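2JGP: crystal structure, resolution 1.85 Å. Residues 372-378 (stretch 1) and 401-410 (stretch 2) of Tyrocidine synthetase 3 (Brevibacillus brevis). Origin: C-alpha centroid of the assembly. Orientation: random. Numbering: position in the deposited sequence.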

# COMPACT_ATOMS: atom_id res chain seq x y z
N VAL A 372 -3.38 -3.86 -2.41
CA VAL A 372 -3.10 -2.49 -2.00
C VAL A 372 -4.38 -1.79 -1.52
O VAL A 372 -5.42 -1.88 -2.15
CB VAL A 372 -2.39 -1.68 -3.11
CG1 VAL A 372 -3.28 -1.54 -4.34
CG2 VAL A 372 -1.96 -0.33 -2.58
N ASN A 373 -4.28 -1.17 -0.35
CA ASN A 373 -5.39 -0.50 0.32
C ASN A 373 -4.90 0.91 0.61
O ASN A 373 -3.70 1.15 0.61
CB ASN A 373 -5.73 -1.23 1.63
CG ASN A 373 -7.09 -0.83 2.22
OD1 ASN A 373 -7.95 -0.25 1.55
ND2 ASN A 373 -7.28 -1.17 3.50
N THR A 374 -5.82 1.84 0.83
CA THR A 374 -5.44 3.19 1.23
C THR A 374 -6.13 3.50 2.55
O THR A 374 -7.30 3.15 2.75
CB THR A 374 -5.82 4.25 0.18
OG1 THR A 374 -5.24 3.91 -1.08
CG2 THR A 374 -5.30 5.63 0.60
N LEU A 375 -5.38 4.11 3.46
CA LEU A 375 -5.93 4.58 4.71
C LEU A 375 -6.02 6.09 4.65
O LEU A 375 -5.06 6.75 4.25
CB LEU A 375 -5.03 4.17 5.88
CG LEU A 375 -4.63 2.70 5.93
CD1 LEU A 375 -3.69 2.48 7.12
CD2 LEU A 375 -5.85 1.79 6.00
N ALA A 376 -7.16 6.64 5.05
CA ALA A 376 -7.31 8.08 5.19
C ALA A 376 -6.75 8.48 6.54
O ALA A 376 -7.39 8.29 7.57
CB ALA A 376 -8.78 8.47 5.09
N MET A 377 -5.54 9.03 6.54
CA MET A 377 -4.86 9.38 7.78
C MET A 377 -5.15 10.83 8.16
O MET A 377 -4.74 11.76 7.47
CB MET A 377 -3.35 9.17 7.61
CG MET A 377 -2.63 8.91 8.89
SD MET A 377 -2.95 7.25 9.54
CE MET A 377 -1.86 6.22 8.57
N ARG A 378 -5.88 11.01 9.27
CA ARG A 378 -6.27 12.34 9.74
C ARG A 378 -5.41 12.76 10.92
O ARG A 378 -5.26 12.02 11.89
CB ARG A 378 -7.74 12.35 10.15
CG ARG A 378 -8.25 13.71 10.62
CD ARG A 378 -9.71 13.63 10.98
NE ARG A 378 -10.28 14.93 11.34
CZ ARG A 378 -11.59 15.18 11.39
NH1 ARG A 378 -12.48 14.24 11.10
NH2 ARG A 378 -12.01 16.40 11.72
N ALA A 401 -4.83 3.15 12.91
CA ALA A 401 -5.23 2.90 11.53
C ALA A 401 -4.83 1.50 11.08
O ALA A 401 -5.65 0.76 10.53
CB ALA A 401 -4.60 3.95 10.60
N TYR A 402 -3.58 1.12 11.35
CA TYR A 402 -3.10 -0.22 11.00
C TYR A 402 -3.89 -1.30 11.75
O TYR A 402 -4.18 -2.36 11.18
CB TYR A 402 -1.61 -0.37 11.29
CG TYR A 402 -0.70 0.61 10.57
CD1 TYR A 402 0.50 1.02 11.15
CD2 TYR A 402 -1.04 1.15 9.34
CE1 TYR A 402 1.34 1.93 10.52
CE2 TYR A 402 -0.20 2.06 8.69
CZ TYR A 402 0.98 2.44 9.29
OH TYR A 402 1.81 3.35 8.67
N GLY A 403 -4.24 -1.03 13.00
CA GLY A 403 -5.06 -1.95 13.79
C GLY A 403 -6.48 -2.10 13.27
O GLY A 403 -7.18 -3.06 13.61
N HIS A 404 -6.92 -1.15 12.45
CA HIS A 404 -8.26 -1.19 11.88
C HIS A 404 -8.23 -1.15 10.36
O HIS A 404 -9.15 -0.63 9.73
CB HIS A 404 -9.10 -0.06 12.46
CG HIS A 404 -9.27 -0.18 13.94
ND1 HIS A 404 -8.33 0.28 14.83
CD2 HIS A 404 -10.24 -0.76 14.68
CE1 HIS A 404 -8.74 0.02 16.07
NE2 HIS A 404 -9.89 -0.62 16.00
N GLN A 405 -7.20 -1.76 9.78
CA GLN A 405 -7.00 -1.74 8.33
C GLN A 405 -7.91 -2.70 7.55
O GLN A 405 -7.98 -2.62 6.31
CB GLN A 405 -5.53 -2.05 7.99
CG GLN A 405 -5.13 -3.50 8.15
CD GLN A 405 -3.70 -3.74 7.74
OE1 GLN A 405 -3.42 -4.12 6.61
NE2 GLN A 405 -2.78 -3.48 8.66
N ASP A 406 -8.60 -3.59 8.24
CA ASP A 406 -9.45 -4.58 7.57
C ASP A 406 -10.87 -4.06 7.35
O ASP A 406 -11.86 -4.76 7.57
CB ASP A 406 -9.43 -5.90 8.34
CG ASP A 406 -8.06 -6.54 8.33
OD1 ASP A 406 -7.53 -6.81 7.23
OD2 ASP A 406 -7.49 -6.78 9.41
N TYR A 407 -10.94 -2.81 6.90
CA TYR A 407 -12.17 -2.19 6.44
C TYR A 407 -11.86 -1.56 5.08
O TYR A 407 -11.07 -0.63 5.01
CB TYR A 407 -12.61 -1.13 7.44
CG TYR A 407 -13.93 -0.46 7.11
CD1 TYR A 407 -15.10 -1.20 7.02
CD2 TYR A 407 -14.00 0.92 6.92
CE1 TYR A 407 -16.31 -0.58 6.73
CE2 TYR A 407 -15.20 1.54 6.62
CZ TYR A 407 -16.35 0.78 6.53
OH TYR A 407 -17.55 1.40 6.24
N PRO A 408 -12.45 -2.09 4.00
CA PRO A 408 -12.20 -1.56 2.65
C PRO A 408 -12.48 -0.06 2.52
O PRO A 408 -13.52 0.41 2.97
CB PRO A 408 -13.18 -2.36 1.78
CG PRO A 408 -13.41 -3.62 2.52
CD PRO A 408 -13.36 -3.25 3.97
N PHE A 409 -11.56 0.66 1.89
CA PHE A 409 -11.75 2.09 1.62
C PHE A 409 -13.05 2.33 0.85
O PHE A 409 -13.71 3.34 1.06
CB PHE A 409 -10.55 2.67 0.86
CG PHE A 409 -10.60 4.17 0.71
CD1 PHE A 409 -10.32 4.99 1.79
CD2 PHE A 409 -10.97 4.75 -0.49
CE1 PHE A 409 -10.39 6.37 1.67
CE2 PHE A 409 -11.03 6.14 -0.62
CZ PHE A 409 -10.75 6.94 0.45
N GLU A 410 -13.43 1.37 0.00
CA GLU A 410 -14.67 1.43 -0.78
C GLU A 410 -15.91 1.51 0.11
O GLU A 410 -16.87 2.21 -0.22
CB GLU A 410 -14.80 0.21 -1.70
CG GLU A 410 -13.76 0.11 -2.81
CD GLU A 410 -12.45 -0.50 -2.35
OE1 GLU A 410 -12.45 -1.25 -1.35
OE2 GLU A 410 -11.41 -0.22 -3.00
O HOH W 1 -5.54 -3.74 4.34
O HOH W 2 -8.79 0.37 5.56
O HOH W 3 -9.55 2.46 4.56

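No direct hydrogen bond joins these two stretches; their polar groups communicate through water instead. The clearest case is Asn373, whose ND2 lies 3.2 Å from Gln405 O yet at too poor an angle to bond. Its amide nitrogen donates to two waters: water 1, 3.2 Å from Asn373 ND2, in turn donates to Gln405 OE1 at 3.1 Å, and water 2, 3.0 Å from Asn373 ND2, lies 2.5 Å from Tyr407 O. An amide suits this place because its NH2 group offers two protons. Water 3 sits 3.0 Å from Thr374 O, near enough to Tyr407 O (3.5 Å) for a second, weak bond.

Residues 373-378 form a strand. Across from it the chain comes out of a helix that includes Ala401 and Tyr402, runs through a loop, and enters another helix at Phe409, with Pro408 at the N-cap position. The loop is tied back to the helix: His404 N bonds to Ala401 O at 3.0 Å, and the side chain of Gln405 folds back so that NE2 donates to Tyr402 O at 3.1 Å.

Apolar side chains supply much of the direct packing. Leu375, sideways at its CA-to-CB bond, brings its end closer: CD1 reaches Ala401 CB at 3.9 Å and the edge of the Tyr402 ring at CD2, 3.7 Å away. Met377 joins the same cluster, its SD 3.8 Å from Ala401 CB; the small methyl of Ala401, pointing toward the strand, thus meets both longer, flexible chains. Farther along, Phe409 also points toward the strand and has the largest covered area, 73 Å². Its CD1 lies 3.7 Å from Thr374 O, while Ala376 CB approaches the ring edge, 4.3 Å from Phe409 CE1. The flat aromatic ring thereby contacts both backbone and methyl surface.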